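Local atomic coordinates of putative epimerase (Burkholderia cenocepacia, PDB entry 4LW8), a protein that is a putative NAD(P)-dependent epimerase that probably interconverts nucleotide-sugar substrates in the biosynthesis of the lipopolysaccharide O-antigen. Residues 54-58 against 59-63; 223-227 against 228-232. All coordinates share one frame; numbering follows the deposited sequence.

Contacts 1 and 2 are both turns of the chain opened by an aspartate, and in each OD1 of that aspartate accepts the amide N-H two residues on. Contact 1 (54-58 with 59-63) is at the surface, in the loop between strands 44-49 and 65-68; contact 2 (223-227 with 228-232) is buried, where strand 221-226 gives way to helix 227-240. Their centres lie about 22 Å apart, yet both border helix 29-40. The first pairs its aspartate with Arg32 of that helix, outside its own segments; the second holds its arginine within the turn and adds valine packing and a bridging water.

Contact 1 of 2, residues 54-58 against 59-63; sequences PRPAD and PAFAQ
The backbone turns at Asp58, whose carbonyl O accepts the N-H of Phe61 at 3.1 Å and so opens the short 3-10 segment 59-61; the donor stands well above the carbonyl plane. One residue earlier, Ala60 N gives its hydrogen to Asp58 OD1 at 3.0 Å, nearly straight at 167°, which makes this an Asx-Pro turn with Pro59 next to the aspartate. This second bond meets the carboxylate on its anti side, 22° out of plane, and leaves OD2 to a salt bridge with Arg32. With CG anti to the backbone N (chi1 -158°), the Asp58 carboxylate swings forward over the start of the turn, and the CB of Ala60 rests 3.4 Å from Asp58 OD1. The Phe61 ring folds back against the CB of Asp58. Phe61 CD2 meets Asp58 CB at 3.8 Å and Pro56 CB at 4.0 Å, so one ring corner touches both residues, and the proline approaches it obliquely. Pro59 has no N-H to give. Thr27 adjoins Pro56 and Phe61, while Arg32 of helix 29-40 packs on Ala60 and Phe61, setting this loop between strands 44-49 and 65-68 against that helix.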
loop_
_atom_site.group_PDB
_atom_site.type_symbol
_atom_site.label_atom_id
_atom_site.label_comp_id
_atom_site.label_asym_id
_atom_site.label_seq_id
_atom_site.Cartn_x
_atom_site.Cartn_y
_atom_site.Cartn_z
ATOM N N PRO A 54 31.530 -4.525 -0.798
ATOM C CA PRO A 54 32.563 -5.569 -0.844
ATOM C C PRO A 54 31.998 -6.954 -1.176
ATOM O O PRO A 54 30.863 -7.259 -0.792
ATOM C CB PRO A 54 33.139 -5.551 0.578
ATOM C CG PRO A 54 32.831 -4.180 1.099
ATOM C CD PRO A 54 31.504 -3.831 0.502
ATOM N N ARG A 55 32.778 -7.773 -1.876
ATOM C CA ARG A 55 32.374 -9.151 -2.159
ATOM C C ARG A 55 32.168 -9.931 -0.859
ATOM O O ARG A 55 32.832 -9.653 0.148
ATOM C CB ARG A 55 33.426 -9.861 -3.008
ATOM C CG ARG A 55 33.826 -9.144 -4.271
ATOM C CD ARG A 55 34.981 -9.890 -4.961
ATOM N NE ARG A 55 35.433 -9.195 -6.166
ATOM C CZ ARG A 55 34.774 -9.187 -7.325
ATOM N NH1 ARG A 55 33.611 -9.823 -7.442
ATOM N NH2 ARG A 55 35.268 -8.531 -8.372
ATOM N N PRO A 56 31.250 -10.914 -0.874
ATOM C CA PRO A 56 31.039 -11.802 0.279
ATOM C C PRO A 56 32.164 -12.823 0.461
ATOM O O PRO A 56 32.687 -13.357 -0.523
ATOM C CB PRO A 56 29.716 -12.500 -0.055
ATOM C CG PRO A 56 29.649 -12.467 -1.527
ATOM C CD PRO A 56 30.284 -11.177 -1.955
ATOM N N ALA A 57 32.531 -13.079 1.715
ATOM C CA ALA A 57 33.602 -14.020 2.040
ATOM C C ALA A 57 33.077 -15.427 2.343
ATOM O O ALA A 57 33.794 -16.417 2.178
ATOM C CB ALA A 57 34.407 -13.499 3.219
ATOM N N ASP A 58 31.823 -15.499 2.784
ATOM C CA ASP A 58 31.173 -16.758 3.160
ATOM C C ASP A 58 31.223 -17.826 2.064
ATOM O O ASP A 58 30.811 -17.582 0.933
ATOM C CB ASP A 58 29.723 -16.483 3.547
ATOM C CG ASP A 58 29.139 -17.560 4.440
ATOM O OD1 ASP A 58 29.263 -18.762 4.131
ATOM O OD2 ASP A 58 28.556 -17.194 5.473
ATOM N N PRO A 59 31.712 -19.025 2.409
ATOM C CA PRO A 59 31.832 -20.147 1.471
ATOM C C PRO A 59 30.498 -20.626 0.918
ATOM O O PRO A 59 30.482 -21.358 -0.066
ATOM C CB PRO A 59 32.461 -21.246 2.327
ATOM C CG PRO A 59 33.161 -20.508 3.426
ATOM C CD PRO A 59 32.258 -19.365 3.735
ATOM N N ALA A 60 29.399 -20.241 1.556
ATOM C CA ALA A 60 28.073 -20.624 1.091
ATOM C C ALA A 60 27.776 -20.045 -0.288
ATOM O O ALA A 60 26.907 -20.547 -1.009
ATOM C CB ALA A 60 27.014 -20.174 2.087
ATOM N N PHE A 61 28.496 -18.988 -0.652
ATOM C CA PHE A 61 28.252 -18.303 -1.917
ATOM C C PHE A 61 29.266 -18.682 -2.997
ATOM O O PHE A 61 29.280 -18.087 -4.074
ATOM C CB PHE A 61 28.248 -16.794 -1.694
ATOM C CG PHE A 61 27.223 -16.353 -0.700
ATOM C CD1 PHE A 61 25.879 -16.536 -0.952
ATOM C CD2 PHE A 61 27.602 -15.796 0.508
ATOM C CE1 PHE A 61 24.934 -16.155 -0.029
ATOM C CE2 PHE A 61 26.658 -15.413 1.431
ATOM C CZ PHE A 61 25.324 -15.594 1.161
ATOM N N ALA A 62 30.099 -19.680 -2.713
ATOM C CA ALA A 62 31.187 -20.040 -3.616
ATOM C C ALA A 62 30.655 -20.502 -4.975
ATOM O O ALA A 62 31.272 -20.254 -6.001
ATOM C CB ALA A 62 32.060 -21.116 -2.992
ATOM N N GLN A 63 29.501 -21.156 -4.988
ATOM C CA GLN A 63 28.932 -21.633 -6.244
ATOM C C GLN A 63 27.746 -20.788 -6.721
ATOM O O GLN A 63 26.972 -21.220 -7.570
ATOM C CB GLN A 63 28.508 -23.086 -6.098
ATOM C CG GLN A 63 29.677 -24.030 -5.895
ATOM C CD GLN A 63 29.246 -25.472 -5.758
ATOM O OE1 GLN A 63 29.743 -26.348 -6.469
ATOM N NE2 GLN A 63 28.324 -25.733 -4.829
#

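Contact 2 of 2, residues 223-227 against 228-232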
loop_
_atom_site.group_PDB
_atom_site.type_symbol
_atom_site.label_atom_id
_atom_site.label_comp_id
_atom_site.label_asym_id
_atom_site.label_seq_id
_atom_site.Cartn_x
_atom_site.Cartn_y
_atom_site.Cartn_z
ATOM N N ASP A 223 5.552 -15.603 18.004
ATOM C CA ASP A 223 5.849 -16.784 17.199
ATOM C C ASP A 223 7.254 -16.659 16.606
ATOM O O ASP A 223 7.513 -15.740 15.829
ATOM C CB ASP A 223 4.786 -16.908 16.094
ATOM C CG ASP A 223 4.881 -18.202 15.298
ATOM O OD1 ASP A 223 5.996 -18.627 14.922
ATOM O OD2 ASP A 223 3.815 -18.787 15.023
ATOM N N PHE A 224 8.160 -17.566 16.978
ATOM C CA PHE A 224 9.530 -17.556 16.452
ATOM C C PHE A 224 9.884 -18.837 15.676
ATOM O O PHE A 224 9.542 -19.939 16.093
ATOM C CB PHE A 224 10.544 -17.382 17.581
ATOM C CG PHE A 224 10.463 -16.060 18.284
ATOM C CD1 PHE A 224 11.064 -14.935 17.746
ATOM C CD2 PHE A 224 9.820 -15.950 19.508
ATOM C CE1 PHE A 224 10.996 -13.706 18.402
ATOM C CE2 PHE A 224 9.758 -14.728 20.176
ATOM C CZ PHE A 224 10.347 -13.607 19.614
ATOM N N SER A 225 10.589 -18.685 14.558
ATOM C CA SER A 225 11.011 -19.840 13.750
ATOM C C SER A 225 12.502 -19.818 13.483
ATOM O O SER A 225 13.161 -18.776 13.571
ATOM C CB SER A 225 10.269 -19.879 12.398
ATOM O OG SER A 225 8.865 -19.988 12.575
ATOM N N ASP A 226 13.020 -20.986 13.147
ATOM C CA ASP A 226 14.381 -21.155 12.689
ATOM C C ASP A 226 14.426 -20.787 11.203
ATOM O O ASP A 226 13.597 -21.263 10.424
ATOM C CB ASP A 226 14.815 -22.613 12.925
ATOM C CG ASP A 226 16.291 -22.828 12.736
ATOM O OD1 ASP A 226 16.814 -22.521 11.643
ATOM O OD2 ASP A 226 16.927 -23.320 13.692
ATOM N N VAL A 227 15.373 -19.938 10.815
ATOM C CA VAL A 227 15.545 -19.547 9.411
ATOM C C VAL A 227 15.673 -20.776 8.475
ATOM O O VAL A 227 15.210 -20.748 7.328
ATOM C CB VAL A 227 16.782 -18.609 9.239
ATOM C CG1 VAL A 227 18.089 -19.327 9.618
ATOM C CG2 VAL A 227 16.852 -18.056 7.823
ATOM N N ARG A 228 16.246 -21.868 8.973
ATOM C CA ARG A 228 16.375 -23.069 8.162
ATOM C C ARG A 228 15.000 -23.678 7.855
ATOM O O ARG A 228 14.763 -24.135 6.737
ATOM C CB ARG A 228 17.271 -24.095 8.859
ATOM C CG ARG A 228 18.726 -23.675 8.934
ATOM C CD ARG A 228 19.526 -24.536 9.877
ATOM N NE ARG A 228 19.040 -24.422 11.250
ATOM C CZ ARG A 228 19.567 -25.089 12.271
ATOM N NH1 ARG A 228 20.599 -25.905 12.065
ATOM N NH2 ARG A 228 19.068 -24.942 13.489
ATOM N N ASP A 229 14.088 -23.649 8.826
ATOM C CA ASP A 229 12.712 -24.101 8.608
ATOM C C ASP A 229 11.979 -23.184 7.640
ATOM O O ASP A 229 11.188 -23.637 6.807
ATOM C CB ASP A 229 11.910 -24.145 9.918
ATOM C CG ASP A 229 12.441 -25.162 10.918
ATOM O OD1 ASP A 229 13.277 -26.014 10.553
ATOM O OD2 ASP A 229 11.988 -25.125 12.080
ATOM N N VAL A 230 12.214 -21.883 7.775
ATOM C CA VAL A 230 11.508 -20.911 6.942
ATOM C C VAL A 230 11.905 -21.090 5.467
ATOM O O VAL A 230 11.055 -21.139 4.575
ATOM C CB VAL A 230 11.789 -19.466 7.407
ATOM C CG1 VAL A 230 11.336 -18.440 6.357
ATOM C CG2 VAL A 230 11.134 -19.186 8.788
ATOM N N THR A 231 13.196 -21.228 5.209
ATOM C CA THR A 231 13.641 -21.374 3.834
ATOM C C THR A 231 13.246 -22.750 3.271
ATOM O O THR A 231 13.012 -22.876 2.068
ATOM C CB THR A 231 15.157 -21.104 3.717
ATOM O OG1 THR A 231 15.874 -21.941 4.628
ATOM C CG2 THR A 231 15.445 -19.627 4.063
ATOM N N ALA A 232 13.160 -23.775 4.123
ATOM C CA ALA A 232 12.650 -25.076 3.668
ATOM C C ALA A 232 11.198 -24.930 3.188
ATOM O O ALA A 232 10.811 -25.519 2.187
ATOM C CB ALA A 232 12.753 -26.129 4.770
HETATM O O HOH W 1 11.114 -23.047 13.330
#
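Asp226 and Arg228 form the capped start of helix 227-240, at the strand-to-helix junction that follows strand 221-226 in what is, by family, a Rossmann-type fold of the extended short-chain dehydrogenase kind. Asp226 is the N-cap: its OD1 accepts the N-H of Arg228 at 2.8 Å through the anti lone pair, a chi1 of -169° turning the carboxylate forward to that amide.

The same carboxylate makes a two-pronged salt bridge. Arg228 approaches with its NE edge, NE to Asp226 OD1 at 3.0 Å and NH2 to Asp226 OD2 at 2.7 Å, both bonds almost straight and both on the syn side but well out of the carboxylate plane. The oxygens lie at the guanidinium edge, close to its plane, while the two flat groups are turned 30° apart. A bend at chi3 (-63°) curls the arginine back to its own cap. OD1 thus takes two donors, and OD2 has a further partner in Thr311 OG1; this concentration of polar partners would probably stabilise the negative charge. Trp314 adds a cation-pi contact to Arg228.

The first i to i+4 bonds of the helix run from Val230 N to Asp226 O and from Thr231 N to Val227 O.

Apolar contact is slighter: Val230 CG2 touches Ser225 CB at 3.8 Å where the strand ends. The Val227 side chain packs on Phe29 and Tyr33 of helix 29-40 and on Trp314.

A water accepts from Asp226 N and donates to Asp229 OD2 at 2.6 Å, a water-mediated version of the capping-box link; Asp229 OD2 also accepts from Thr306 N.

Thr231 OG1 adds a second bond to Val227 O at 3.0 Å, approaching from the face of that carbonyl opposite to the one reached by Thr231 N.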